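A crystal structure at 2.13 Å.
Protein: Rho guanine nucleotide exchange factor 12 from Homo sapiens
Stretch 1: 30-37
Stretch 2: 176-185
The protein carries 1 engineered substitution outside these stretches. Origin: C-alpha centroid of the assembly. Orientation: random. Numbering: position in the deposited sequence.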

# COMPACT_ATOMS: atom_id res chain seq x y z
N ASN A 30 -21.05 -20.37 0.01
CA ASN A 30 -20.68 -20.66 -1.36
C ASN A 30 -20.10 -19.47 -2.10
O ASN A 30 -19.32 -19.66 -3.03
N GLU A 31 -20.51 -18.27 -1.68
CA GLU A 31 -19.95 -17.04 -2.18
C GLU A 31 -18.47 -16.94 -1.78
O GLU A 31 -17.67 -16.49 -2.57
N LEU A 32 -18.13 -17.33 -0.55
CA LEU A 32 -16.79 -17.28 -0.07
C LEU A 32 -15.96 -18.27 -0.87
O LEU A 32 -14.92 -17.88 -1.42
N PHE A 33 -16.46 -19.49 -1.02
CA PHE A 33 -15.73 -20.48 -1.79
C PHE A 33 -15.55 -20.06 -3.25
O PHE A 33 -14.44 -20.09 -3.73
N TYR A 34 -16.62 -19.65 -3.92
CA TYR A 34 -16.62 -19.34 -5.33
C TYR A 34 -15.68 -18.17 -5.69
O TYR A 34 -14.98 -18.25 -6.68
N THR A 35 -15.72 -17.09 -4.91
CA THR A 35 -14.92 -15.92 -5.19
C THR A 35 -13.47 -16.19 -4.81
O THR A 35 -12.60 -15.51 -5.29
N GLU A 36 -13.21 -17.18 -3.94
CA GLU A 36 -11.85 -17.65 -3.73
C GLU A 36 -11.33 -18.37 -4.96
O GLU A 36 -10.14 -18.22 -5.30
N ARG A 37 -12.18 -19.15 -5.63
CA ARG A 37 -11.74 -19.83 -6.86
C ARG A 37 -11.45 -18.79 -7.98
O ARG A 37 -10.46 -18.87 -8.69
N LYS A 176 -12.36 -7.97 1.10
CA LYS A 176 -13.59 -8.75 0.96
C LYS A 176 -13.80 -9.80 2.07
O LYS A 176 -14.92 -10.08 2.47
N TYR A 177 -12.73 -10.37 2.61
CA TYR A 177 -12.91 -11.43 3.61
C TYR A 177 -13.79 -11.04 4.79
O TYR A 177 -14.67 -11.82 5.17
N PRO A 178 -13.62 -9.85 5.36
CA PRO A 178 -14.43 -9.50 6.52
C PRO A 178 -15.94 -9.53 6.25
O PRO A 178 -16.70 -9.97 7.11
N LEU A 179 -16.34 -9.08 5.07
CA LEU A 179 -17.75 -8.93 4.74
C LEU A 179 -18.34 -10.32 4.45
O LEU A 179 -19.41 -10.68 4.93
N LEU A 180 -17.59 -11.11 3.71
CA LEU A 180 -17.97 -12.49 3.44
C LEU A 180 -18.22 -13.30 4.72
O LEU A 180 -19.21 -14.02 4.81
N LEU A 181 -17.34 -13.14 5.71
CA LEU A 181 -17.46 -13.86 6.98
C LEU A 181 -18.58 -13.27 7.84
O LEU A 181 -19.30 -14.01 8.48
N ASP A 182 -18.75 -11.95 7.86
CA ASP A 182 -19.87 -11.34 8.55
C ASP A 182 -21.21 -11.90 8.04
O ASP A 182 -22.16 -12.06 8.80
N ASN A 183 -21.29 -12.19 6.74
CA ASN A 183 -22.54 -12.65 6.15
C ASN A 183 -22.80 -14.09 6.49
O ASN A 183 -23.95 -14.49 6.71
N ILE A 184 -21.75 -14.88 6.57
CA ILE A 184 -21.89 -16.24 7.04
C ILE A 184 -22.41 -16.16 8.48
O ILE A 184 -23.37 -16.82 8.81
N ALA A 185 -21.83 -15.30 9.31
CA ALA A 185 -22.24 -15.18 10.71
C ALA A 185 -23.71 -14.80 10.83
O ALA A 185 -24.44 -15.32 11.67

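The two stretches are helical segments of one chain that run roughly antiparallel, with 155° between their N-to-C directions and a closest axial approach of 9.8 Å. They bury 306 Å² between them, with Leu32 and Leu180 the two largest contributors, and the CA atoms nearest each other across the stretches are those of Leu32 and Leu180, 6.1 Å apart.

The apolar contact centers on Leu32, which points toward the second helix with chi1 t and chi2 p and meets four residues there. Its CD1 lies 4.1 Å from CE1 of Tyr177, at the edge of the ring, and 4.2 Å from CD1 of Leu180. Its CD2 lies 3.9 Å from CD1 of Ile184, while CD1 of Leu181 is about 4.5 Å from both CD1 and CD2 of Leu32. Tyr177, Leu180, Leu181 and Ile184 follow the three- and four-residue spacing of a helix, so they line one side of it. Leu180 (chi1 m, chi2 t) and Ile184 (m, t) point toward the first helix, whereas Leu181 (m, p) leaves its backbone sideways and only its end comes nearer.

Leu180 also meets two polar side chains through their carbon or hydroxyl atoms. CG of Glu31, whose chi1 is t and chi2 p, lies 3.7 Å from CD2 of Leu180. Thr35, a p rotamer, brings OG1 to 4.1 Å from CD1 of Leu180; that hydroxyl is turned back onto its own helix, where OG1 donates to the backbone O of Glu31 at 2.7 Å.

A single hydrogen bond joins the two stretches. Tyr177 (chi1 m) and Glu36 (chi1 t, chi2 p) both start sideways, but their ends converge, and OH of Tyr177 donates to OE2 of Glu36 over a short 2.6 Å. The carboxylate lies near the plane of the ring, in line with bonding through the phenol hydroxyl.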

# COMPACT_ATOMS: atom_id res chain seq x y z
CB ASN A 30 -21.87 -21.20 -2.12
CG ASN A 30 -21.91 -22.67 -2.08
OD1 ASN A 30 -21.31 -23.33 -2.93
ND2 ASN A 30 -22.60 -23.22 -1.07
CB GLU A 31 -20.76 -15.85 -1.63
CG GLU A 31 -20.39 -14.46 -2.15
CD GLU A 31 -20.60 -14.26 -3.64
OE1 GLU A 31 -20.75 -15.28 -4.38
OE2 GLU A 31 -20.60 -13.07 -4.10
CB LEU A 32 -16.71 -17.61 1.42
CG LEU A 32 -15.31 -18.01 1.93
CD1 LEU A 32 -14.28 -16.86 1.85
CD2 LEU A 32 -15.44 -18.51 3.31
CB PHE A 33 -16.35 -21.87 -1.70
CG PHE A 33 -16.34 -22.48 -0.30
CD1 PHE A 33 -16.02 -21.74 0.83
CD2 PHE A 33 -16.70 -23.81 -0.13
CE1 PHE A 33 -16.06 -22.32 2.12
CE2 PHE A 33 -16.72 -24.38 1.14
CZ PHE A 33 -16.39 -23.63 2.25
CB TYR A 34 -18.06 -19.03 -5.81
CG TYR A 34 -18.16 -18.70 -7.29
CD1 TYR A 34 -18.56 -19.69 -8.21
CD2 TYR A 34 -17.86 -17.40 -7.79
CE1 TYR A 34 -18.65 -19.40 -9.59
CE2 TYR A 34 -17.94 -17.11 -9.15
CZ TYR A 34 -18.34 -18.12 -10.05
OH TYR A 34 -18.44 -17.89 -11.40
CB THR A 35 -15.41 -14.70 -4.42
OG1 THR A 35 -15.49 -15.01 -3.02
CG2 THR A 35 -16.83 -14.34 -4.81
CB GLU A 36 -11.69 -18.62 -2.53
CG GLU A 36 -10.23 -18.95 -2.24
CD GLU A 36 -9.51 -17.80 -1.60
OE1 GLU A 36 -8.27 -17.77 -1.66
OE2 GLU A 36 -10.18 -16.90 -1.06
CB ARG A 37 -12.79 -20.83 -7.32
CG ARG A 37 -12.28 -21.96 -8.21
CD ARG A 37 -13.34 -23.05 -8.51
NE ARG A 37 -14.15 -23.35 -7.32
CZ ARG A 37 -15.46 -23.10 -7.15
NH1 ARG A 37 -16.19 -22.52 -8.11
NH2 ARG A 37 -16.05 -23.43 -5.99
CB LYS A 176 -13.61 -9.45 -0.42
CG LYS A 176 -13.74 -8.53 -1.66
CD LYS A 176 -15.07 -7.79 -1.67
CE LYS A 176 -15.12 -6.64 -2.69
NZ LYS A 176 -15.00 -7.06 -4.12
CB TYR A 177 -11.56 -11.94 4.10
CG TYR A 177 -10.85 -12.78 3.09
CD1 TYR A 177 -11.46 -13.90 2.52
CD2 TYR A 177 -9.55 -12.50 2.72
CE1 TYR A 177 -10.78 -14.70 1.62
CE2 TYR A 177 -8.89 -13.30 1.80
CZ TYR A 177 -9.49 -14.37 1.26
OH TYR A 177 -8.83 -15.13 0.35
CB PRO A 178 -13.99 -8.08 6.85
CG PRO A 178 -12.69 -7.93 6.28
CD PRO A 178 -12.67 -8.79 5.01
CB LEU A 179 -17.88 -8.01 3.52
CG LEU A 179 -17.08 -6.69 3.52
CD1 LEU A 179 -16.95 -6.05 2.10
CD2 LEU A 179 -17.73 -5.71 4.56
CB LEU A 180 -16.91 -13.17 2.61
CG LEU A 180 -16.77 -12.65 1.19
CD1 LEU A 180 -15.41 -13.01 0.60
CD2 LEU A 180 -17.89 -13.15 0.28
CB LEU A 181 -16.11 -13.93 7.73
CG LEU A 181 -15.23 -15.13 7.31
CD1 LEU A 181 -14.76 -14.95 5.93
CD2 LEU A 181 -14.00 -15.34 8.18
CB ASP A 182 -19.91 -9.85 8.32
CG ASP A 182 -18.93 -9.08 9.16
OD1 ASP A 182 -18.30 -9.62 10.09
OD2 ASP A 182 -18.76 -7.86 8.95
CB ASN A 183 -22.53 -12.46 4.63
CG ASN A 183 -23.17 -11.17 4.21
OD1 ASN A 183 -23.88 -10.52 5.00
ND2 ASN A 183 -22.94 -10.79 2.97
CB ILE A 184 -20.58 -17.03 6.91
CG1 ILE A 184 -20.16 -17.14 5.43
CG2 ILE A 184 -20.76 -18.42 7.49
CD1 ILE A 184 -18.74 -17.59 5.20
CB ALA A 185 -21.41 -14.14 11.42